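Local coordinates for protein disulfide-isomerase A4 (PDB 3EC3) that catalyses the rearrangement of disulfide bonds in proteins of the endoplasmic reticulum, the piece here being its noncatalytic pair of thioredoxin-like domains, at residues T63-A66 against K67-V71; A172-E176 against E177-T181; D217-R220 against E221-A225. The protein carries 1 engineered substitution. All coordinates share one frame; numbering follows the deposited sequence.

In the fold
The three local contacts follow one another along the chain and fall in two thioredoxin-like domains, each built on a five-stranded mixed sheet. Interaction 1 lies on helix 63-69 of the first domain, its centre about 38 Å from that of interaction 2 and about 42 Å from that of interaction 3. The latter two belong to the second domain, with centres about 20 Å apart and nearest atoms about 8 Å apart. Interaction 2 links strand 170-175 to helix 180-185, the topological counterpart of helix 63-69, and interaction 3 lies in helix 216-227. Interaction 1 closes a helix, while the other two join strand to helix and helix to sheet, all in the noncatalytic part of the isomerase.

Interaction 1: T63-A66 against K67-V71; sequences TEIA and KFLKV
Ile-65 and Leu-69 lie side by side on the buried flank of helix 63-69, with Ile-65 CG2 4.0 Å from Leu-69 CD1. CG of Leu-69 stands anti to its own carbonyl carbon (chi1 -65°), which swings the branch back along the helix toward Ile-65. Beneath them Leu-69 N donates to Ile-65 O at 2.9 Å. Leu-69 also reaches Leu-30 and Met-79 of the central sheet, so an alanine here would probably open a gap between helix and sheet and leave CG2 of Ile-65 without its neighbour. CB of Ala-66, also buried, lies 4.3 Å from Val-71 CG2. The other flank is looser and faces solvent: Thr-63 and Lys-67 run alongside each other, but Thr-63 OG1 and Lys-67 NZ stay 4.0 Å apart. At the C-terminal end Lys-70 has positive phi (61°), and two amides turn back into the last turn. Val-71 N meets Ala-66 O at 3.1 Å in a nearly straight bond (173°), and Lys-70 N meets Lys-67 O at 3.0 Å. These paired bonds, bridged by the apolar touch of Ala-66 and Val-71, make a Schellman motif closing a helix of the thioredoxin fold.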
ATOM      1  N   THR A  63       3.271  -6.946 -26.626  1.00 25.66           N
ATOM      2  CA  THR A  63       4.104  -8.106 -26.301  1.00 27.00           C
ATOM      3  C   THR A  63       5.452  -7.645 -25.764  1.00 26.58           C
ATOM      4  O   THR A  63       6.050  -8.337 -24.967  1.00 26.64           O
ATOM      5  CB  THR A  63       4.285  -9.085 -27.495  1.00 27.69           C
ATOM      6  OG1 THR A  63       4.892  -8.399 -28.605  1.00 28.86           O
ATOM      7  CG2 THR A  63       2.945  -9.640 -27.921  1.00 27.77           C
ATOM      8  N   GLU A  64       5.901  -6.459 -26.181  1.00 26.69           N
ATOM      9  CA  GLU A  64       7.139  -5.858 -25.695  1.00 27.77           C
ATOM     10  C   GLU A  64       7.061  -5.583 -24.190  1.00 25.65           C
ATOM     11  O   GLU A  64       7.984  -5.903 -23.416  1.00 23.81           O
ATOM     12  CB  GLU A  64       7.425  -4.578 -26.483  1.00 27.78           C
ATOM     13  CG  GLU A  64       8.307  -3.537 -25.762  1.00 32.09           C
ATOM     14  CD  GLU A  64       8.501  -2.278 -26.612  1.00 33.10           C
ATOM     15  OE1 GLU A  64       8.185  -1.174 -26.124  1.00 39.20           O
ATOM     16  OE2 GLU A  64       8.928  -2.398 -27.785  1.00 37.72           O
ATOM     17  N   ILE A  65       5.924  -5.030 -23.755  1.00 23.51           N
ATOM     18  CA  ILE A  65       5.781  -4.727 -22.350  1.00 22.58           C
ATOM     19  C   ILE A  65       5.576  -6.010 -21.550  1.00 21.93           C
ATOM     20  O   ILE A  65       6.117  -6.136 -20.450  1.00 21.62           O
ATOM     21  CB  ILE A  65       4.648  -3.668 -22.113  1.00 22.78           C
ATOM     22  CG1 ILE A  65       5.039  -2.336 -22.811  1.00 24.01           C
ATOM     23  CG2 ILE A  65       4.347  -3.550 -20.596  1.00 20.89           C
ATOM     24  CD1 ILE A  65       4.078  -1.183 -22.569  1.00 24.09           C
ATOM     25  N   ALA A  66       4.823  -6.969 -22.100  1.00 21.29           N
ATOM     26  CA  ALA A  66       4.625  -8.265 -21.445  1.00 22.19           C
ATOM     27  C   ALA A  66       5.993  -8.945 -21.224  1.00 23.84           C
ATOM     28  O   ALA A  66       6.294  -9.406 -20.114  1.00 24.56           O
ATOM     29  CB  ALA A  66       3.711  -9.169 -22.298  1.00 23.12           C
ATOM     30  N   LYS A  67       6.811  -8.971 -22.273  1.00 25.33           N
ATOM     31  CA  LYS A  67       8.211  -9.508 -22.177  1.00 27.97           C
ATOM     32  C   LYS A  67       9.011  -8.827 -21.077  1.00 28.89           C
ATOM     33  O   LYS A  67       9.574  -9.506 -20.188  1.00 29.11           O
ATOM     34  CB  LYS A  67       8.921  -9.424 -23.546  1.00 27.90           C
ATOM     35  CG  LYS A  67       8.196 -10.232 -24.600  1.00 29.37           C
ATOM     36  CD  LYS A  67       8.830 -10.222 -26.010  1.00 30.32           C
ATOM     37  CE  LYS A  67       7.899 -10.928 -27.000  1.00 30.62           C
ATOM     38  NZ  LYS A  67       8.215 -10.574 -28.425  1.00 33.70           N
ATOM     39  N   PHE A  68       9.045  -7.492 -21.098  1.00 29.72           N
ATOM     40  CA  PHE A  68       9.671  -6.727 -20.012  1.00 30.97           C
ATOM     41  C   PHE A  68       9.164  -7.143 -18.642  1.00 30.94           C
ATOM     42  O   PHE A  68       9.961  -7.278 -17.704  1.00 30.48           O
ATOM     43  CB  PHE A  68       9.494  -5.211 -20.207  1.00 31.88           C
ATOM     44  CG  PHE A  68       9.913  -4.381 -19.025  1.00 32.60           C
ATOM     45  CD1 PHE A  68       8.966  -3.920 -18.113  1.00 32.34           C
ATOM     46  CD2 PHE A  68      11.252  -4.042 -18.829  1.00 34.10           C
ATOM     47  CE1 PHE A  68       9.357  -3.123 -17.004  1.00 36.45           C
ATOM     48  CE2 PHE A  68      11.646  -3.258 -17.722  1.00 34.36           C
ATOM     49  CZ  PHE A  68      10.704  -2.801 -16.817  1.00 34.34           C
ATOM     50  N   LEU A  69       7.853  -7.336 -18.514  1.00 29.97           N
ATOM     51  CA  LEU A  69       7.251  -7.658 -17.224  1.00 30.42           C
ATOM     52  C   LEU A  69       7.368  -9.121 -16.856  1.00 30.89           C
ATOM     53  O   LEU A  69       6.919  -9.523 -15.777  1.00 32.32           O
ATOM     54  CB  LEU A  69       5.772  -7.299 -17.197  1.00 29.64           C
ATOM     55  CG  LEU A  69       5.438  -5.820 -17.305  1.00 31.15           C
ATOM     56  CD1 LEU A  69       3.926  -5.679 -17.266  1.00 32.06           C
ATOM     57  CD2 LEU A  69       6.135  -5.032 -16.194  1.00 32.36           C
ATOM     58  N   LYS A  70       7.911  -9.906 -17.766  1.00 31.06           N
ATOM     59  CA  LYS A  70       8.092 -11.334 -17.595  1.00 32.65           C
ATOM     60  C   LYS A  70       6.753 -12.098 -17.387  1.00 32.34           C
ATOM     61  O   LYS A  70       6.680 -13.059 -16.625  1.00 32.92           O
ATOM     62  CB  LYS A  70       9.185 -11.597 -16.517  1.00 33.25           C
ATOM     63  CG  LYS A  70      10.553 -10.979 -16.913  1.00 34.23           C
ATOM     64  CD  LYS A  70      11.810 -11.685 -16.246  1.00 33.47           C
ATOM     65  CE  LYS A  70      13.004 -11.776 -17.225  1.00 35.22           C
ATOM     66  NZ  LYS A  70      14.158 -12.658 -16.736  1.00 35.31           N
ATOM     67  N   VAL A  71       5.713 -11.681 -18.114  1.00 30.49           N
ATOM     68  CA  VAL A  71       4.384 -12.328 -18.045  1.00 29.63           C
ATOM     69  C   VAL A  71       3.896 -12.695 -19.434  1.00 28.93           C
ATOM     70  O   VAL A  71       4.260 -12.036 -20.413  1.00 29.40           O
ATOM     71  CB  VAL A  71       3.296 -11.422 -17.366  1.00 29.49           C
ATOM     72  CG1 VAL A  71       3.678 -11.037 -15.933  1.00 30.01           C
ATOM     73  CG2 VAL A  71       2.974 -10.171 -18.210  1.00 28.52           C
TER

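Interaction 2: A172-E176 against E177-T181; sequences AIADE and EDYAT
Ala-174, near the end of strand 170-175, sets its CB 3.8 Å from CD1 of Tyr-179, an apolar touch between the strand and the turn that follows it. Asp-175 comes next and carries most of the contact. Its backbone N gives its hydrogen to a water at 2.8 Å, and that water in turn donates to Asp-178 OD2, bridging the two residues. With CG anti to its backbone N (chi1 -178°), the carboxylate of Asp-175 reaches forward over the start of the turn, where OD1 gathers two amides. Asp-178 N approaches on the anti side of OD1, 20° out of the carboxylate plane, at 3.0 Å and nearly straight (173°); Glu-177 N adds a weak bond to the same oxygen at 3.2 Å. The backbone O of Asp-175 accepts from Tyr-179 N at 3.0 Å and also lies in plane at the ring edge of that tyrosine, 3.7 Å from CD1. Side chain and carbonyl of one aspartate thus hold successive amides, an Asx motif. The N-H of Asp-178, with the weaker one of Glu-177, would probably offset part of the negative charge on OD1. At Glu-176 the chain leaves the strand and enters the type I turn from Glu-177 to Ala-180, within which Tyr-179 takes the N-cap position of helix 180-185. Outside the turn, Asp-175 OD2 accepts from Val-142 N, Asp-178 OD1 pairs with Thr-123 OG1, and the Tyr-179 hydroxyl bonds to Asp-126 OD2 while its ring makes a cation-pi contact with Arg-121. Strand 170-175 itself runs between strands 118-121 and 135-140, parallel to both, and the turn carries the chain from that sheet into helix 180-185.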
ATOM      1  N   ALA A 172       1.501   1.197   8.366  1.00 16.81           N
ATOM      2  CA  ALA A 172       1.759   2.321   7.457  1.00 16.82           C
ATOM      3  C   ALA A 172       2.686   3.297   8.145  1.00 18.13           C
ATOM      4  O   ALA A 172       2.689   3.391   9.405  1.00 19.24           O
ATOM      5  CB  ALA A 172       0.448   3.014   7.084  1.00 16.81           C
ATOM      6  N   ILE A 173       3.462   4.042   7.361  1.00 16.72           N
ATOM      7  CA  ILE A 173       4.181   5.179   7.938  1.00 16.51           C
ATOM      8  C   ILE A 173       3.315   6.417   7.637  1.00 16.21           C
ATOM      9  O   ILE A 173       2.538   6.430   6.663  1.00 15.99           O
ATOM     10  CB  ILE A 173       5.607   5.326   7.323  1.00 16.42           C
ATOM     11  CG1 ILE A 173       5.501   5.653   5.826  1.00 18.18           C
ATOM     12  CG2 ILE A 173       6.495   4.063   7.681  1.00 16.02           C
ATOM     13  CD1 ILE A 173       6.863   6.035   5.196  1.00 16.70           C
ATOM     14  N   ALA A 174       3.428   7.446   8.468  1.00 17.65           N
ATOM     15  CA  ALA A 174       2.595   8.637   8.336  1.00 18.74           C
ATOM     16  C   ALA A 174       3.448   9.854   8.683  1.00 20.45           C
ATOM     17  O   ALA A 174       4.312   9.784   9.570  1.00 18.61           O
ATOM     18  CB  ALA A 174       1.373   8.563   9.259  1.00 18.84           C
ATOM     19  N   ASP A 175       3.244  10.950   7.950  1.00 20.80           N
ATOM     20  CA  ASP A 175       4.014  12.152   8.242  1.00 23.59           C
ATOM     21  C   ASP A 175       3.492  12.822   9.523  1.00 24.44           C
ATOM     22  O   ASP A 175       2.290  12.999   9.682  1.00 24.22           O
ATOM     23  CB  ASP A 175       3.988  13.141   7.079  1.00 22.56           C
ATOM     24  CG  ASP A 175       4.819  14.359   7.370  1.00 22.78           C
ATOM     25  OD1 ASP A 175       4.241  15.417   7.652  1.00 23.47           O
ATOM     26  OD2 ASP A 175       6.048  14.237   7.448  1.00 19.77           O
ATOM     27  N   GLU A 176       4.399  13.189  10.426  1.00 28.16           N
ATOM     28  CA  GLU A 176       3.976  13.700  11.767  1.00 30.87           C
ATOM     29  C   GLU A 176       3.263  15.051  11.719  1.00 31.86           C
ATOM     30  O   GLU A 176       2.414  15.333  12.585  1.00 32.82           O
ATOM     31  CB  GLU A 176       5.149  13.749  12.755  1.00 30.48           C
ATOM     32  CG  GLU A 176       6.334  14.539  12.260  1.00 33.11           C
ATOM     33  CD  GLU A 176       7.573  14.390  13.140  1.00 34.51           C
ATOM     34  OE1 GLU A 176       7.490  13.771  14.223  1.00 38.39           O
ATOM     35  OE2 GLU A 176       8.636  14.929  12.756  1.00 40.20           O
ATOM     36  N   GLU A 177       3.613  15.865  10.724  1.00 32.80           N
ATOM     37  CA  GLU A 177       2.994  17.186  10.464  1.00 33.83           C
ATOM     38  C   GLU A 177       1.626  17.019   9.804  1.00 33.78           C
ATOM     39  O   GLU A 177       0.636  17.613  10.256  1.00 32.92           O
ATOM     40  CB  GLU A 177       3.874  18.047   9.543  1.00 34.52           C
ATOM     41  CG  GLU A 177       4.987  18.823  10.233  1.00 39.00           C
ATOM     42  CD  GLU A 177       5.319  20.173   9.547  1.00 44.33           C
ATOM     43  OE1 GLU A 177       4.437  20.764   8.876  1.00 46.21           O
ATOM     44  OE2 GLU A 177       6.472  20.649   9.692  1.00 47.02           O
ATOM     45  N   ASP A 178       1.581  16.211   8.740  1.00 33.41           N
ATOM     46  CA  ASP A 178       0.332  15.791   8.091  1.00 34.46           C
ATOM     47  C   ASP A 178      -0.684  15.359   9.140  1.00 34.50           C
ATOM     48  O   ASP A 178      -1.876  15.715   9.068  1.00 34.26           O
ATOM     49  CB  ASP A 178       0.588  14.622   7.105  1.00 34.89           C
ATOM     50  CG  ASP A 178      -0.586  14.376   6.145  1.00 37.97           C
ATOM     51  OD1 ASP A 178      -1.464  15.266   5.978  1.00 39.20           O
ATOM     52  OD2 ASP A 178      -0.636  13.286   5.539  1.00 39.34           O
ATOM     53  N   TYR A 179      -0.216  14.611  10.132  1.00 33.87           N
ATOM     54  CA  TYR A 179      -1.120  14.131  11.192  1.00 34.34           C
ATOM     55  C   TYR A 179      -0.917  14.802  12.548  1.00 34.47           C
ATOM     56  O   TYR A 179      -1.117  14.180  13.593  1.00 35.10           O
ATOM     57  CB  TYR A 179      -1.026  12.607  11.309  1.00 34.11           C
ATOM     58  CG  TYR A 179      -1.716  11.910  10.170  1.00 34.46           C
ATOM     59  CD1 TYR A 179      -1.009  11.507   9.040  1.00 34.72           C
ATOM     60  CD2 TYR A 179      -3.094  11.660  10.215  1.00 36.03           C
ATOM     61  CE1 TYR A 179      -1.646  10.856   7.978  1.00 33.82           C
ATOM     62  CE2 TYR A 179      -3.746  11.013   9.152  1.00 35.15           C
ATOM     63  CZ  TYR A 179      -3.018  10.613   8.047  1.00 35.28           C
ATOM     64  OH  TYR A 179      -3.674   9.991   6.999  1.00 34.08           O
ATOM     65  N   ALA A 180      -0.519  16.071  12.523  1.00 35.18           N
ATOM     66  CA  ALA A 180      -0.266  16.851  13.750  1.00 35.85           C
ATOM     67  C   ALA A 180      -1.356  16.692  14.819  1.00 36.31           C
ATOM     68  O   ALA A 180      -1.064  16.395  16.000  1.00 36.20           O
ATOM     69  CB  ALA A 180      -0.048  18.338  13.408  1.00 35.29           C
ATOM     70  N   THR A 181      -2.606  16.880  14.410  1.00 36.53           N
ATOM     71  CA  THR A 181      -3.683  16.872  15.386  1.00 37.66           C
ATOM     72  C   THR A 181      -4.065  15.463  15.833  1.00 37.47           C
ATOM     73  O   THR A 181      -4.426  15.275  16.985  1.00 38.13           O
ATOM     74  CB  THR A 181      -4.896  17.806  15.022  1.00 37.57           C
ATOM     75  OG1 THR A 181      -6.085  17.311  15.645  1.00 38.23           O
ATOM     76  CG2 THR A 181      -5.118  17.910  13.515  1.00 39.09           C
TER
HETATM   77  O   HOH W   1       1.418  11.288   5.857  1.00 27.88           O

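Interaction 3: D217-R220 against E221-A225; sequences DALR and EFVMA. Unlike the reference sequence in segment 217-220: Arg-220 (reference Gln).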
ATOM      1  N   ASP A 217      12.357  -3.778  17.668  1.00 34.09           N
ATOM      2  CA  ASP A 217      12.037  -4.433  18.948  1.00 34.75           C
ATOM      3  C   ASP A 217      10.952  -3.721  19.744  1.00 33.75           C
ATOM      4  O   ASP A 217       9.972  -4.350  20.180  1.00 34.24           O
ATOM      5  CB  ASP A 217      13.293  -4.558  19.802  1.00 35.13           C
ATOM      6  CG  ASP A 217      14.261  -5.582  19.257  1.00 38.52           C
ATOM      7  OD1 ASP A 217      13.816  -6.493  18.524  1.00 41.70           O
ATOM      8  OD2 ASP A 217      15.471  -5.476  19.552  1.00 43.07           O
ATOM      9  N   ALA A 218      11.124  -2.414  19.910  1.00 32.84           N
ATOM     10  CA  ALA A 218      10.184  -1.598  20.645  1.00 32.36           C
ATOM     11  C   ALA A 218       8.831  -1.605  19.935  1.00 32.12           C
ATOM     12  O   ALA A 218       7.778  -1.817  20.570  1.00 30.16           O
ATOM     13  CB  ALA A 218      10.724  -0.197  20.779  1.00 33.21           C
ATOM     14  N   LEU A 219       8.851  -1.415  18.606  1.00 32.05           N
ATOM     15  CA  LEU A 219       7.634  -1.550  17.840  1.00 32.50           C
ATOM     16  C   LEU A 219       7.035  -2.956  17.952  1.00 33.48           C
ATOM     17  O   LEU A 219       5.832  -3.088  18.126  1.00 35.03           O
ATOM     18  CB  LEU A 219       7.848  -1.157  16.358  1.00 32.51           C
ATOM     19  CG  LEU A 219       6.575  -1.224  15.484  1.00 32.98           C
ATOM     20  CD1 LEU A 219       5.555  -0.192  15.958  1.00 36.54           C
ATOM     21  CD2 LEU A 219       6.935  -1.024  13.969  1.00 31.61           C
ATOM     22  N   ARG A 220       7.849  -4.004  17.867  1.00 34.60           N
ATOM     23  CA  ARG A 220       7.301  -5.370  17.993  1.00 36.05           C
ATOM     24  C   ARG A 220       6.618  -5.638  19.360  1.00 35.63           C
ATOM     25  O   ARG A 220       5.605  -6.344  19.428  1.00 34.46           O
ATOM     26  CB  ARG A 220       8.355  -6.464  17.725  1.00 36.75           C
ATOM     27  CG  ARG A 220       7.691  -7.739  17.174  1.00 41.08           C
ATOM     28  CD  ARG A 220       8.267  -9.057  17.665  1.00 47.71           C
ATOM     29  NE  ARG A 220       7.268 -10.130  17.501  1.00 52.72           N
ATOM     30  CZ  ARG A 220       7.201 -10.982  16.469  1.00 53.49           C
ATOM     31  NH1 ARG A 220       8.099 -10.926  15.494  1.00 53.58           N
ATOM     32  NH2 ARG A 220       6.247 -11.918  16.424  1.00 54.07           N
ATOM     33  N   GLU A 221       7.185  -5.055  20.414  1.00 35.73           N
ATOM     34  CA  GLU A 221       6.660  -5.179  21.783  1.00 36.52           C
ATOM     35  C   GLU A 221       5.294  -4.513  21.957  1.00 35.81           C
ATOM     36  O   GLU A 221       4.403  -5.064  22.601  1.00 36.03           O
ATOM     37  CB  GLU A 221       7.675  -4.608  22.770  1.00 35.99           C
ATOM     38  CG  GLU A 221       9.003  -5.352  22.728  1.00 37.90           C
ATOM     39  CD  GLU A 221      10.050  -4.855  23.747  1.00 39.50           C
ATOM     40  OE1 GLU A 221      10.070  -3.651  24.113  1.00 45.04           O
ATOM     41  OE2 GLU A 221      10.884  -5.683  24.157  1.00 41.03           O
ATOM     42  N   PHE A 222       5.150  -3.329  21.374  1.00 35.04           N
ATOM     43  CA  PHE A 222       3.923  -2.533  21.359  1.00 35.34           C
ATOM     44  C   PHE A 222       2.771  -3.262  20.649  1.00 35.11           C
ATOM     45  O   PHE A 222       1.663  -3.363  21.194  1.00 33.52           O
ATOM     46  CB  PHE A 222       4.245  -1.177  20.699  1.00 36.34           C
ATOM     47  CG  PHE A 222       3.062  -0.261  20.485  1.00 37.39           C
ATOM     48  CD1 PHE A 222       2.798   0.242  19.200  1.00 38.25           C
ATOM     49  CD2 PHE A 222       2.264   0.160  21.549  1.00 38.38           C
ATOM     50  CE1 PHE A 222       1.735   1.119  18.968  1.00 38.51           C
ATOM     51  CE2 PHE A 222       1.193   1.033  21.338  1.00 38.78           C
ATOM     52  CZ  PHE A 222       0.924   1.515  20.045  1.00 38.96           C
ATOM     53  N   VAL A 223       3.044  -3.771  19.442  1.00 34.92           N
ATOM     54  CA  VAL A 223       2.081  -4.600  18.691  1.00 35.21           C
ATOM     55  C   VAL A 223       1.724  -5.914  19.437  1.00 35.82           C
ATOM     56  O   VAL A 223       0.549  -6.317  19.475  1.00 35.82           O
ATOM     57  CB  VAL A 223       2.599  -4.886  17.246  1.00 35.30           C
ATOM     58  CG1 VAL A 223       1.713  -5.889  16.513  1.00 36.57           C
ATOM     59  CG2 VAL A 223       2.735  -3.544  16.446  1.00 33.62           C
HETATM   60  N   MSE A 224       2.724  -6.579  20.004  1.00 35.87           N
HETATM   61  CA  MSE A 224       2.491  -7.796  20.784  1.00 37.14           C
HETATM   62  C   MSE A 224       1.604  -7.487  21.998  1.00 36.57           C
HETATM   63  O   MSE A 224       0.650  -8.234  22.296  1.00 36.98           O
HETATM   64  CB  MSE A 224       3.809  -8.441  21.237  1.00 38.53           C
HETATM   65  CG  MSE A 224       4.371  -9.484  20.272  1.00 41.93           C
HETATM   66 SE   MSE A 224       3.113 -10.997  20.048  0.70 52.09          SE
HETATM   67  CE  MSE A 224       4.082 -12.135  18.743  1.00 45.51           C
ATOM     68  N   ALA A 225       1.897  -6.380  22.677  1.00 35.02           N
ATOM     69  CA  ALA A 225       1.128  -6.012  23.880  1.00 35.02           C
ATOM     70  C   ALA A 225      -0.319  -5.702  23.482  1.00 34.73           C
ATOM     71  O   ALA A 225      -1.275  -6.089  24.196  1.00 35.64           O
ATOM     72  CB  ALA A 225       1.771  -4.851  24.607  1.00 34.09           C
TER
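Arg-220 and Met-224, one turn apart on helix 216-227, lie side by side and point the same way, a van der Waals pairing. The terminal CE of Met-224, a selenomethionine, comes up in plane at the edge of the guanidinium, a tight approach at 3.2 Å from Arg-220 NH2. The arginine, which differs from the glutamine of the reference sequence, has CG on the far side from its backbone N (chi1 -152°) and a bend at chi2, which bring its flat end alongside the methionine chain. Charge fixes the other corner of the same group: NH1 forms a salt bridge with Asp-165.

The apolar contacts occupy the buried side. Leu-219 directs CD1 to the edge of the Phe-222 ring, 4.3 Å from Phe-222 CD1, and the same methyl lies 4.4 Å from Val-223 CG2. One leucine branch therefore spans two residues of the next turn.

Backbone hydrogen bonds underlie both sides, each from an amide to the carbonyl four residues earlier. Val-223 N to Leu-219 O is almost straight (177°) at 3.2 Å, and Met-224 N to Arg-220 O is shorter at 2.9 Å. Glu-221 and Phe-222 repeat the pattern to Asp-217 and Ala-218.

Leu-219 and Val-223 rest on Val-138 and Val-136 of strand 135-140, and Phe-222 on Ala-197 and Ile-199 of strand 196-200, while Val-162 of helix 149-163 touches Leu-219 and Arg-220. This is an amphipathic alpha helix, the C-terminal one, which packs beside helix 149-163 on one face of the central sheet in a thioredoxin fold.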